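Cyclase/dehydrase (Mycobacterium smegmatis str. MC2 155, PDB 5Z8O) is of unknown function but has the START-superfamily fold, and so probably binds a lipid or other hydrophobic small molecule, as its polyketide cyclase and lipid-transport relatives do. Local coordinates at residues G62-A67 against T78-G83; K35-L40 against S49-D54; E15-I20 against G139-L144; Q29-I34 against E131-A136. All blocks are in the same frame, centred on the assembly; numbering follows the deposited sequence.

Overall arrangement
The four contacts divide a helix-grip fold, the START-superfamily architecture, into its sheet and its helices. Contacts 1 and 2 are successive hairpins of one antiparallel sheet, their centres 9 Å apart; strands 48-57 and 60-69, one from each, are neighbours in it, and both contacts reach the second subunit. Contacts 3 and 4, with centres 12 Å apart, lie on the long helix 119-144 and join it to helices 14-22 and 27-30. Along the chain contact 2 closes before contact 1 opens, and both are nested within contact 4, itself nested within contact 3. Local hairpins thus build the sheet, while distant parts of the chain bring the C-terminal helix against the early helices.

Contact 1 of 4, residues G62-A67 against T78-G83; sequences GVFITA and TMLQQG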
loop_
_atom_site.group_PDB
_atom_site.type_symbol
_atom_site.label_atom_id
_atom_site.label_comp_id
_atom_site.label_asym_id
_atom_site.label_seq_id
_atom_site.Cartn_x
_atom_site.Cartn_y
_atom_site.Cartn_z
ATOM N N GLY B 62 0.349 10.307 3.576
ATOM C CA GLY B 62 1.288 9.249 3.897
ATOM C C GLY B 62 0.557 7.926 3.844
ATOM O O GLY B 62 -0.621 7.830 4.193
ATOM N N VAL B 63 1.282 6.889 3.423
ATOM C CA VAL B 63 0.699 5.576 3.172
ATOM C C VAL B 63 1.478 4.533 3.955
ATOM O O VAL B 63 2.713 4.498 3.896
ATOM C CB VAL B 63 0.689 5.235 1.670
ATOM C CG1 VAL B 63 0.202 3.814 1.449
ATOM C CG2 VAL B 63 -0.190 6.219 0.916
ATOM N N PHE B 64 0.760 3.700 4.703
ATOM C CA PHE B 64 1.358 2.652 5.513
ATOM C C PHE B 64 0.778 1.306 5.102
ATOM O O PHE B 64 -0.445 1.164 4.986
ATOM C CB PHE B 64 1.103 2.948 6.988
ATOM C CG PHE B 64 1.634 4.282 7.410
ATOM C CD1 PHE B 64 2.981 4.459 7.678
ATOM C CD2 PHE B 64 0.790 5.378 7.483
ATOM C CE1 PHE B 64 3.470 5.698 8.040
ATOM C CE2 PHE B 64 1.273 6.619 7.845
ATOM C CZ PHE B 64 2.615 6.780 8.126
ATOM N N ILE B 65 1.651 0.324 4.888
ATOM C CA ILE B 65 1.249 -1.052 4.618
ATOM C C ILE B 65 1.679 -1.906 5.800
ATOM O O ILE B 65 2.878 -2.049 6.069
ATOM C CB ILE B 65 1.862 -1.578 3.314
ATOM C CG1 ILE B 65 1.577 -0.606 2.164
ATOM C CG2 ILE B 65 1.327 -2.971 3.008
ATOM C CD1 ILE B 65 2.766 -0.369 1.274
ATOM N N THR B 66 0.705 -2.486 6.499
ATOM C CA THR B 66 0.945 -3.118 7.790
ATOM C C THR B 66 0.364 -4.523 7.809
ATOM O O THR B 66 -0.717 -4.767 7.267
ATOM C CB THR B 66 0.336 -2.300 8.944
ATOM O OG1 THR B 66 -1.049 -2.631 9.086
ATOM C CG2 THR B 66 0.461 -0.810 8.678
ATOM N N ALA B 67 1.089 -5.442 8.440
ATOM C CA ALA B 67 0.587 -6.780 8.695
ATOM C C ALA B 67 -0.152 -6.805 10.028
ATOM O O ALA B 67 0.211 -6.101 10.975
ATOM C CB ALA B 67 1.728 -7.799 8.709
ATOM N N THR B 78 -0.171 -5.096 15.198
ATOM C CA THR B 78 0.132 -4.666 13.842
ATOM C C THR B 78 1.617 -4.363 13.710
ATOM O O THR B 78 2.246 -3.848 14.641
ATOM C CB THR B 78 -0.689 -3.431 13.450
ATOM O OG1 THR B 78 -0.385 -2.344 14.337
ATOM C CG2 THR B 78 -2.181 -3.737 13.503
ATOM N N MET B 79 2.172 -4.696 12.547
ATOM C CA MET B 79 3.585 -4.493 12.255
ATOM C C MET B 79 3.697 -3.858 10.882
ATOM O O MET B 79 3.317 -4.477 9.883
ATOM C CB MET B 79 4.362 -5.812 12.292
ATOM C CG MET B 79 4.323 -6.519 13.628
ATOM S SD MET B 79 5.264 -8.057 13.621
ATOM C CE MET B 79 6.928 -7.432 13.402
ATOM N N LEU B 80 4.208 -2.631 10.834
ATOM C CA LEU B 80 4.421 -1.958 9.563
ATOM C C LEU B 80 5.370 -2.771 8.692
ATOM O O LEU B 80 6.440 -3.187 9.140
ATOM C CB LEU B 80 4.987 -0.557 9.793
ATOM C CG LEU B 80 5.234 0.270 8.529
ATOM C CD1 LEU B 80 3.914 0.628 7.863
ATOM C CD2 LEU B 80 6.043 1.520 8.837
ATOM N N GLN B 81 4.960 -3.016 7.451
ATOM C CA GLN B 81 5.828 -3.671 6.482
ATOM C C GLN B 81 6.603 -2.651 5.661
ATOM O O GLN B 81 7.796 -2.839 5.403
ATOM C CB GLN B 81 5.006 -4.576 5.562
ATOM C CG GLN B 81 4.368 -5.753 6.280
ATOM C CD GLN B 81 3.358 -6.471 5.421
ATOM O OE1 GLN B 81 2.557 -5.842 4.733
ATOM N NE2 GLN B 81 3.378 -7.799 5.464
ATOM N N GLN B 82 5.934 -1.583 5.232
ATOM C CA GLN B 82 6.587 -0.486 4.529
ATOM C C GLN B 82 5.687 0.731 4.665
ATOM O O GLN B 82 4.470 0.620 4.500
ATOM C CB GLN B 82 6.836 -0.824 3.049
ATOM C CG GLN B 82 7.685 0.201 2.273
ATOM C CD GLN B 82 6.970 1.513 1.976
ATOM O OE1 GLN B 82 5.744 1.573 1.926
ATOM N NE2 GLN B 82 7.745 2.578 1.799
ATOM N N GLY B 83 6.275 1.872 4.993
ATOM C CA GLY B 83 5.497 3.088 5.107
ATOM C C GLY B 83 6.372 4.301 4.917
ATOM O O GLY B 83 7.602 4.226 4.998
#
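Ile65 O is gripped by two consecutive backbone amides, Gln81 N at 2.7 Å and Gln82 N at 3.2 Å, both lying in the carbonyl plane. This is the signature of a classic beta bulge: Gln81 and Gln82 together face Ile65, and the antiparallel register shifts by one residue between Ile65 and Thr66. Gln82 O accepts from Ile65 N in return, whereas beyond the bulge Ala67 and Met79 form a regular hydrogen-bonded pair. Leu80 packs on one face of the hairpin. Its CG stands anti to the backbone N (chi1 -179°), and CD1 lies 3.7 Å from Phe64 CB, near the ring plane at the edge of Phe64, while also touching Thr66 CG2. The absence of a side chain at Gly83 lets its CA come within 3.8 Å of Phe64 CD1. On the other face the Gln81 side chain crosses that of Ile65 at about a right angle, placing OE1 3.6 Å from Ile65 CG2 and NE2 the same distance from Ala67 CB; OE1 takes a hydrogen bond from Gln50. Gln82 OE1 also approaches Ile65, at CD1, but bonds to Arg52 of the second subunit. The hairpin of strands 60-69 and 75-83 lies between strand 48-57, beside Phe64 and Thr66, and strand 86-97, against which Met79 and Leu80 pack, while Val63 and Ile65 meet their counterparts in the second subunit.

Contact 2 of 4, residues K35-L40 against S49-D54; sequences KGCWIL and SQLRLD
Trp38 overlaps the aliphatic part of Arg52, the two side chains running side by side in the same direction. Arg52 CD approaches Trp38 CE3 to 3.8 Å, and the guanidinium and indole planes stand 70° apart, so the groups are far from a parallel stack. Asp54 comes to the indole edge, its CG 3.6 Å from Trp38 CZ3. Arg52 also grips Asp54 side-on in a salt bridge: Arg52 NE meets Asp54 OD1 at 2.8 Å, and Arg52 NH2 is received by the syn lone pair of Asp54 OD2. The extended arginine chain and this double grip fix the guanidinium beside the indole; Arg52 NH2 makes a second salt bridge to Asp84 of the second subunit. Leu40 CD1 packs on the aliphatic part of Gln50, 3.9 Å from its CG, and more loosely on Arg52 CB. Gln50 NE2 bonds Gln81 OE1 in the next hairpin and Gln50 OE1 of the second subunit. On the opposite sheet face, Ile39 CG1 meets Leu51 CD2 at 4.0 Å, and Cys37 packs against Leu53. Backbone bonds pair Trp38 with Arg52 in both directions. At the hairpin's open end Lys35 and Gly36 both face Asp54, the Gly36 bond being weak: a classic beta bulge in an antiparallel hairpin of the START-type sheet.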
loop_
_atom_site.group_PDB
_atom_site.type_symbol
_atom_site.label_atom_id
_atom_site.label_comp_id
_atom_site.label_asym_id
_atom_site.label_seq_id
_atom_site.Cartn_x
_atom_site.Cartn_y
_atom_site.Cartn_z
ATOM N N LYS B 35 -7.408 9.160 6.276
ATOM C CA LYS B 35 -8.305 9.388 5.152
ATOM C C LYS B 35 -8.834 8.102 4.537
ATOM O O LYS B 35 -9.887 8.128 3.892
ATOM C CB LYS B 35 -7.592 10.219 4.081
ATOM C CG LYS B 35 -7.327 11.666 4.489
ATOM C CD LYS B 35 -8.295 12.137 5.569
ATOM C CE LYS B 35 -8.470 13.643 5.540
ATOM N NZ LYS B 35 -7.468 14.307 6.421
ATOM N N GLY B 36 -8.141 6.985 4.720
ATOM C CA GLY B 36 -8.603 5.727 4.169
ATOM C C GLY B 36 -7.919 4.559 4.834
ATOM O O GLY B 36 -6.782 4.667 5.304
ATOM N N CYS B 37 -8.617 3.431 4.867
ATOM C CA CYS B 37 -8.032 2.191 5.352
ATOM C C CYS B 37 -8.680 1.054 4.585
ATOM O O CYS B 37 -9.909 0.966 4.524
ATOM C CB CYS B 37 -8.237 2.016 6.857
ATOM S SG CYS B 37 -7.444 0.533 7.511
ATOM N N TRP B 38 -7.852 0.190 4.004
ATOM C CA TRP B 38 -8.340 -0.885 3.156
ATOM C C TRP B 38 -7.715 -2.202 3.579
ATOM O O TRP B 38 -6.507 -2.280 3.822
ATOM C CB TRP B 38 -8.029 -0.624 1.679
ATOM C CG TRP B 38 -8.652 0.620 1.157
ATOM C CD1 TRP B 38 -9.851 0.733 0.510
ATOM C CD2 TRP B 38 -8.095 1.936 1.207
ATOM N NE1 TRP B 38 -10.080 2.045 0.173
ATOM C CE2 TRP B 38 -9.014 2.803 0.585
ATOM C CE3 TRP B 38 -6.908 2.468 1.724
ATOM C CZ2 TRP B 38 -8.786 4.174 0.466
ATOM C CZ3 TRP B 38 -6.681 3.829 1.601
ATOM C CH2 TRP B 38 -7.617 4.665 0.977
ATOM N N ILE B 39 -8.550 -3.229 3.660
ATOM C CA ILE B 39 -8.091 -4.590 3.914
ATOM C C ILE B 39 -7.493 -5.146 2.627
ATOM O O ILE B 39 -8.180 -5.253 1.605
ATOM C CB ILE B 39 -9.247 -5.463 4.414
ATOM C CG1 ILE B 39 -9.845 -4.841 5.680
ATOM C CG2 ILE B 39 -8.780 -6.891 4.661
ATOM C CD1 ILE B 39 -11.057 -5.560 6.197
ATOM N N LEU B 40 -6.203 -5.480 2.669
ATOM C CA LEU B 40 -5.501 -5.990 1.494
ATOM C C LEU B 40 -5.526 -7.510 1.401
ATOM O O LEU B 40 -5.536 -8.056 0.289
ATOM C CB LEU B 40 -4.047 -5.511 1.499
ATOM C CG LEU B 40 -3.814 -4.003 1.394
ATOM C CD1 LEU B 40 -2.325 -3.683 1.460
ATOM C CD2 LEU B 40 -4.423 -3.455 0.105
ATOM N N SER B 49 -5.399 -9.713 7.396
ATOM C CA SER B 49 -3.992 -9.992 7.650
ATOM C C SER B 49 -3.062 -8.897 7.149
ATOM O O SER B 49 -1.883 -8.883 7.533
ATOM C CB SER B 49 -3.594 -11.330 7.010
ATOM O OG SER B 49 -3.777 -11.292 5.608
ATOM N N GLN B 50 -3.552 -7.980 6.314
ATOM C CA GLN B 50 -2.727 -6.904 5.778
ATOM C C GLN B 50 -3.612 -5.706 5.458
ATOM O O GLN B 50 -4.705 -5.866 4.908
ATOM C CB GLN B 50 -1.972 -7.357 4.521
ATOM C CG GLN B 50 -0.945 -6.350 4.008
ATOM C CD GLN B 50 -0.302 -6.785 2.703
ATOM O OE1 GLN B 50 -0.973 -7.292 1.805
ATOM N NE2 GLN B 50 1.009 -6.587 2.594
ATOM N N LEU B 51 -3.139 -4.511 5.809
ATOM C CA LEU B 51 -3.903 -3.285 5.631
ATOM C C LEU B 51 -3.089 -2.249 4.872
ATOM O O LEU B 51 -1.859 -2.219 4.957
ATOM C CB LEU B 51 -4.327 -2.665 6.974
ATOM C CG LEU B 51 -5.052 -3.521 8.006
ATOM C CD1 LEU B 51 -5.157 -2.758 9.323
ATOM C CD2 LEU B 51 -6.431 -3.911 7.494
ATOM N N ARG B 52 -3.795 -1.381 4.149
ATOM C CA ARG B 52 -3.260 -0.103 3.703
ATOM C C ARG B 52 -3.912 1.010 4.513
ATOM O O ARG B 52 -5.142 1.060 4.624
ATOM C CB ARG B 52 -3.507 0.127 2.210
ATOM C CG ARG B 52 -3.214 1.564 1.770
ATOM C CD ARG B 52 -3.485 1.821 0.282
ATOM N NE ARG B 52 -3.320 3.242 -0.028
ATOM C CZ ARG B 52 -3.122 3.737 -1.247
ATOM N NH1 ARG B 52 -3.054 2.930 -2.297
ATOM N NH2 ARG B 52 -2.985 5.046 -1.414
ATOM N N LEU B 53 -3.093 1.902 5.069
ATOM C CA LEU B 53 -3.572 3.039 5.849
ATOM C C LEU B 53 -3.052 4.316 5.208
ATOM O O LEU B 53 -1.837 4.486 5.047
ATOM C CB LEU B 53 -3.115 2.940 7.307
ATOM C CG LEU B 53 -3.619 4.031 8.254
ATOM C CD1 LEU B 53 -5.004 3.683 8.774
ATOM C CD2 LEU B 53 -2.642 4.253 9.405
ATOM N N ASP B 54 -3.973 5.189 4.805
ATOM C CA ASP B 54 -3.650 6.511 4.278
ATOM C C ASP B 54 -3.865 7.585 5.338
ATOM O O ASP B 54 -4.967 7.711 5.882
ATOM C CB ASP B 54 -4.475 6.821 3.030
ATOM C CG ASP B 54 -3.928 6.139 1.791
ATOM O OD1 ASP B 54 -3.165 5.162 1.940
ATOM O OD2 ASP B 54 -4.248 6.590 0.670
#

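Contact 3 of 4, residues E15-I20 against G139-L144; sequences ETITSI and GRVEQL
The helix-helix contact of this helix-grip fold joins Ile17 and Ile20 of helix 14-22 to Arg140, Val141 and Leu144 of the long C-terminal helix 119-144 through a small apolar patch. The axes of the two short helical segments come within 11.0 Å, at 117°, a wide separation bridged by branched side chains. Ile20 carries much of the contact. Its CG1 meets Leu144 CD1 at 3.7 Å, the two side chains reaching toward each other tip to tip. Ile20 CG2 instead touches the aliphatic part of Arg140, 3.8 Å from CG, while its CD1 approaches Val141 CG2. That valine methyl also receives Ile17 CD1 at 3.5 Å, and thus sits against both isoleucines. In Val141 the CG2 branch lies beside the backbone N because CG1 is anti to it (chi1 167°). The polar end of Arg140 turns to other partners: NH1 donates to Gln143 OE1, about one turn along its own helix, at 2.7 Å, and NH2 bonds Gln29. Leu144 CD2 lies over the centre of one guanidinium face, 4.3 Å above its plane, extending the apolar cover onto a charged group. No hydrogen bond crosses between the helices. Around the patch, Trp30 of helix 27-30 packs on both Ile20 and Arg140; Val10 of strand 4-10 touches Ile17 and Val141, and Ile95 of strand 86-97 also lies against Ile17, so the helix pair is seated beside the sheet.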
loop_
_atom_site.group_PDB
_atom_site.type_symbol
_atom_site.label_atom_id
_atom_site.label_comp_id
_atom_site.label_asym_id
_atom_site.label_seq_id
_atom_site.Cartn_x
_atom_site.Cartn_y
_atom_site.Cartn_z
ATOM N N GLU B 15 -16.731 -6.310 23.963
ATOM C CA GLU B 15 -17.186 -6.628 22.615
ATOM C C GLU B 15 -17.324 -5.368 21.771
ATOM O O GLU B 15 -17.042 -5.387 20.568
ATOM C CB GLU B 15 -18.523 -7.365 22.687
ATOM C CG GLU B 15 -18.880 -8.169 21.450
ATOM C CD GLU B 15 -20.381 -8.265 21.241
ATOM O OE1 GLU B 15 -21.138 -7.831 22.138
ATOM O OE2 GLU B 15 -20.806 -8.783 20.186
ATOM N N THR B 16 -17.746 -4.263 22.387
ATOM C CA THR B 16 -17.834 -2.997 21.667
ATOM C C THR B 16 -16.450 -2.472 21.298
ATOM O O THR B 16 -16.225 -2.033 20.164
ATOM C CB THR B 16 -18.598 -1.971 22.508
ATOM O OG1 THR B 16 -19.932 -2.437 22.738
ATOM C CG2 THR B 16 -18.651 -0.623 21.803
ATOM N N ILE B 17 -15.505 -2.510 22.243
ATOM C CA ILE B 17 -14.157 -2.020 21.968
ATOM C C ILE B 17 -13.462 -2.906 20.945
ATOM O O ILE B 17 -12.807 -2.412 20.019
ATOM C CB ILE B 17 -13.348 -1.921 23.272
ATOM C CG1 ILE B 17 -14.007 -0.914 24.205
ATOM C CG2 ILE B 17 -11.912 -1.518 22.982
ATOM C CD1 ILE B 17 -14.171 0.436 23.582
ATOM N N THR B 18 -13.611 -4.228 21.085
ATOM C CA THR B 18 -13.037 -5.153 20.114
ATOM C C THR B 18 -13.588 -4.897 18.716
ATOM O O THR B 18 -12.838 -4.910 17.738
ATOM C CB THR B 18 -13.313 -6.602 20.532
ATOM O OG1 THR B 18 -12.619 -6.911 21.752
ATOM C CG2 THR B 18 -12.886 -7.571 19.432
ATOM N N SER B 19 -14.884 -4.612 18.606
ATOM C CA SER B 19 -15.471 -4.345 17.296
ATOM C C SER B 19 -14.957 -3.036 16.706
ATOM O O SER B 19 -14.739 -2.939 15.492
ATOM C CB SER B 19 -16.999 -4.336 17.403
ATOM O OG SER B 19 -17.477 -3.220 18.145
ATOM N N ILE B 20 -14.767 -2.014 17.540
ATOM C CA ILE B 20 -14.283 -0.734 17.033
ATOM C C ILE B 20 -12.842 -0.856 16.556
ATOM O O ILE B 20 -12.501 -0.437 15.444
ATOM C CB ILE B 20 -14.420 0.360 18.106
ATOM C CG1 ILE B 20 -15.884 0.591 18.478
ATOM C CG2 ILE B 20 -13.781 1.644 17.621
ATOM C CD1 ILE B 20 -16.056 1.515 19.678
ATOM N N GLY B 139 -14.326 9.299 21.777
ATOM C CA GLY B 139 -15.397 9.886 20.989
ATOM C C GLY B 139 -16.184 8.849 20.211
ATOM O O GLY B 139 -17.414 8.915 20.140
ATOM N N ARG B 140 -15.487 7.877 19.616
ATOM C CA ARG B 140 -16.168 6.818 18.881
ATOM C C ARG B 140 -17.032 5.961 19.801
ATOM O O ARG B 140 -18.107 5.505 19.394
ATOM C CB ARG B 140 -15.142 5.957 18.142
ATOM C CG ARG B 140 -15.731 4.850 17.291
ATOM C CD ARG B 140 -16.643 5.417 16.218
ATOM N NE ARG B 140 -16.880 4.461 15.140
ATOM C CZ ARG B 140 -17.520 4.755 14.012
ATOM N NH1 ARG B 140 -17.997 5.978 13.821
ATOM N NH2 ARG B 140 -17.686 3.827 13.080
ATOM N N VAL B 141 -16.582 5.740 21.039
ATOM C CA VAL B 141 -17.371 4.967 21.994
ATOM C C VAL B 141 -18.650 5.713 22.353
ATOM O O VAL B 141 -19.745 5.140 22.344
ATOM C CB VAL B 141 -16.530 4.644 23.241
ATOM C CG1 VAL B 141 -17.413 4.132 24.372
ATOM C CG2 VAL B 141 -15.468 3.623 22.893
ATOM N N GLU B 142 -18.531 7.005 22.672
ATOM C CA GLU B 142 -19.710 7.807 22.985
ATOM C C GLU B 142 -20.659 7.881 21.798
ATOM O O GLU B 142 -21.884 7.864 21.969
ATOM C CB GLU B 142 -19.280 9.211 23.415
ATOM C CG GLU B 142 -20.403 10.242 23.445
ATOM C CD GLU B 142 -21.306 10.118 24.656
ATOM O OE1 GLU B 142 -20.908 9.460 25.639
ATOM O OE2 GLU B 142 -22.419 10.686 24.620
ATOM N N GLN B 143 -20.113 7.941 20.583
ATOM C CA GLN B 143 -20.956 8.002 19.396
ATOM C C GLN B 143 -21.703 6.689 19.173
ATOM O O GLN B 143 -22.857 6.696 18.728
ATOM C CB GLN B 143 -20.104 8.378 18.182
ATOM C CG GLN B 143 -20.866 8.499 16.875
ATOM C CD GLN B 143 -19.960 8.379 15.666
ATOM O OE1 GLN B 143 -18.917 7.728 15.718
ATOM N NE2 GLN B 143 -20.349 9.020 14.571
ATOM N N LEU B 144 -21.072 5.557 19.487
ATOM C CA LEU B 144 -21.669 4.248 19.249
ATOM C C LEU B 144 -22.479 3.701 20.421
ATOM O O LEU B 144 -23.194 2.710 20.238
ATOM C CB LEU B 144 -20.594 3.226 18.866
ATOM C CG LEU B 144 -19.901 3.494 17.529
ATOM C CD1 LEU B 144 -18.823 2.461 17.274
ATOM C CD2 LEU B 144 -20.913 3.525 16.392
#

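Contact 4 of 4, residues Q29-I34 against E131-A136; sequences QWNPEI and EHLAKA
Trp30 begins the contact across to Leu133 and Ala136, where the end of the short helix 27-30 and the type I beta turn from Asn31 to Ile34 pack on helix 119-144, the long C-terminal helix of the START-type helix-grip fold. The CG of Trp30 lies between its backbone N and carbonyl carbon (chi1 54°), and the benzo part of the indole extends toward the helix. Trp30 CE3 lies 4.0 Å from Ala136 CB and 3.6 Å from Ala136 O, while CZ3 approaches Leu133 CD1 at 4.1 Å. The tryptophan and leucine side chains cross obliquely, with Leu133 CD1 near both CZ3 and CH2 of the indole. Outside the contact, the Trp30 ring also meets that of Tyr27, with the planes at about 80°, and packs on Leu137 and Arg140 farther along the long helix. Next in sequence, the side chain of Asn31 lies beside Ala136 CB and Leu133 CD1, adding to the cover of these two apolar groups. The chain then turns through Pro32, and Ile34 N closes the turn by bonding Asn31 O at 3.2 Å. Within this turn Glu33 points toward the helix: its OE2 stands near the plane of the His132 ring, at the edge, but 4.5 Å from ND1, too far for a salt bridge. No direct hydrogen bond joins the two segments; instead one water bridges them, donating to Ala136 O at 2.6 Å and to Trp30 O at 3.3 Å.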
loop_
_atom_site.group_PDB
_atom_site.type_symbol
_atom_site.label_atom_id
_atom_site.label_comp_id
_atom_site.label_asym_id
_atom_site.label_seq_id
_atom_site.Cartn_x
_atom_site.Cartn_y
_atom_site.Cartn_z
ATOM N N GLN B 29 -13.665 7.155 9.778
ATOM C CA GLN B 29 -14.885 7.814 10.243
ATOM C C GLN B 29 -14.687 8.533 11.571
ATOM O O GLN B 29 -15.380 9.521 11.845
ATOM C CB GLN B 29 -16.019 6.797 10.372
ATOM C CG GLN B 29 -16.413 6.130 9.068
ATOM C CD GLN B 29 -17.398 4.996 9.280
ATOM O OE1 GLN B 29 -18.091 4.940 10.298
ATOM N NE2 GLN B 29 -17.461 4.078 8.320
ATOM N N TRP B 30 -13.759 8.068 12.406
ATOM C CA TRP B 30 -13.576 8.630 13.738
ATOM C C TRP B 30 -12.152 9.103 14.003
ATOM O O TRP B 30 -11.868 9.566 15.115
ATOM C CB TRP B 30 -14.035 7.628 14.813
ATOM C CG TRP B 30 -13.425 6.252 14.745
ATOM C CD1 TRP B 30 -13.827 5.219 13.948
ATOM C CD2 TRP B 30 -12.351 5.742 15.549
ATOM N NE1 TRP B 30 -13.050 4.109 14.179
ATOM C CE2 TRP B 30 -12.137 4.402 15.159
ATOM C CE3 TRP B 30 -11.538 6.291 16.546
ATOM C CZ2 TRP B 30 -11.145 3.605 15.732
ATOM C CZ3 TRP B 30 -10.554 5.497 17.116
ATOM C CH2 TRP B 30 -10.367 4.168 16.706
ATOM N N ASN B 31 -11.247 8.969 13.039
ATOM C CA ASN B 31 -9.897 9.529 13.131
ATOM C C ASN B 31 -9.731 10.604 12.063
ATOM O O ASN B 31 -9.701 10.276 10.860
ATOM C CB ASN B 31 -8.840 8.439 12.971
ATOM C CG ASN B 31 -8.861 7.441 14.109
ATOM O OD1 ASN B 31 -9.470 6.376 14.006
ATOM N ND2 ASN B 31 -8.204 7.787 15.210
ATOM N N PRO B 32 -9.627 11.885 12.430
ATOM C CA PRO B 32 -9.583 12.944 11.402
ATOM C C PRO B 32 -8.384 12.873 10.466
ATOM O O PRO B 32 -8.503 13.269 9.299
ATOM C CB PRO B 32 -9.565 14.235 12.235
ATOM C CG PRO B 32 -10.185 13.855 13.538
ATOM C CD PRO B 32 -9.761 12.439 13.790
ATOM N N GLU B 33 -7.241 12.376 10.931
ATOM C CA GLU B 33 -6.020 12.342 10.137
ATOM C C GLU B 33 -5.885 11.071 9.308
ATOM O O GLU B 33 -4.932 10.955 8.532
ATOM C CB GLU B 33 -4.806 12.462 11.060
ATOM C CG GLU B 33 -4.826 13.692 11.937
ATOM C CD GLU B 33 -4.178 13.435 13.280
ATOM O OE1 GLU B 33 -3.263 12.587 13.347
ATOM O OE2 GLU B 33 -4.603 14.060 14.274
ATOM N N ILE B 34 -6.833 10.150 9.412
ATOM C CA ILE B 34 -6.838 8.928 8.618
ATOM C C ILE B 34 -7.875 9.099 7.521
ATOM O O ILE B 34 -9.074 9.214 7.793
ATOM C CB ILE B 34 -7.130 7.692 9.479
ATOM C CG1 ILE B 34 -6.013 7.480 10.504
ATOM C CG2 ILE B 34 -7.313 6.460 8.603
ATOM C CD1 ILE B 34 -6.226 6.284 11.406
ATOM N N GLU B 131 -2.293 9.343 23.041
ATOM C CA GLU B 131 -3.307 10.173 23.696
ATOM C C GLU B 131 -4.414 10.492 22.723
ATOM O O GLU B 131 -5.593 10.628 23.088
ATOM C CB GLU B 131 -2.675 11.485 24.164
ATOM C CG GLU B 131 -1.890 11.372 25.409
ATOM C CD GLU B 131 -2.804 11.015 26.540
ATOM O OE1 GLU B 131 -2.411 10.229 27.421
ATOM O OE2 GLU B 131 -3.949 11.518 26.521
ATOM N N HIS B 132 -3.993 10.650 21.479
ATOM C CA HIS B 132 -4.721 11.269 20.403
ATOM C C HIS B 132 -5.741 10.265 19.879
ATOM O O HIS B 132 -6.933 10.561 19.751
ATOM C CB HIS B 132 -3.603 11.620 19.432
ATOM C CG HIS B 132 -3.216 13.047 19.505
ATOM N ND1 HIS B 132 -3.553 14.012 18.604
ATOM C CD2 HIS B 132 -2.589 13.682 20.510
ATOM C CE1 HIS B 132 -3.047 15.168 18.995
ATOM N NE2 HIS B 132 -2.490 14.996 20.161
ATOM N N LEU B 133 -5.263 9.033 19.687
ATOM C CA LEU B 133 -6.071 7.839 19.457
ATOM C C LEU B 133 -7.007 7.540 20.627
ATOM O O LEU B 133 -8.157 7.126 20.428
ATOM C CB LEU B 133 -5.113 6.677 19.251
ATOM C CG LEU B 133 -5.709 5.299 19.109
ATOM C CD1 LEU B 133 -6.503 5.260 17.820
ATOM C CD2 LEU B 133 -4.600 4.258 19.151
ATOM N N ALA B 134 -6.503 7.666 21.859
ATOM C CA ALA B 134 -7.325 7.393 23.034
ATOM C C ALA B 134 -8.499 8.360 23.107
ATOM O O ALA B 134 -9.643 7.950 23.338
ATOM C CB ALA B 134 -6.472 7.477 24.300
ATOM N N LYS B 135 -8.239 9.650 22.891
ATOM C CA LYS B 135 -9.329 10.619 22.837
ATOM C C LYS B 135 -10.271 10.323 21.675
ATOM O O LYS B 135 -11.496 10.426 21.815
ATOM C CB LYS B 135 -8.774 12.039 22.723
ATOM C CG LYS B 135 -9.841 13.121 22.745
ATOM C CD LYS B 135 -9.252 14.496 22.468
ATOM C CE LYS B 135 -9.972 15.577 23.261
ATOM N NZ LYS B 135 -11.452 15.496 23.110
ATOM N N ALA B 136 -9.716 9.950 20.519
ATOM C CA ALA B 136 -10.555 9.642 19.366
ATOM C C ALA B 136 -11.406 8.404 19.620
ATOM O O ALA B 136 -12.587 8.371 19.256
ATOM C CB ALA B 136 -9.687 9.462 18.119
HETATM O O HOH W 1 -13.778 10.057 17.716
#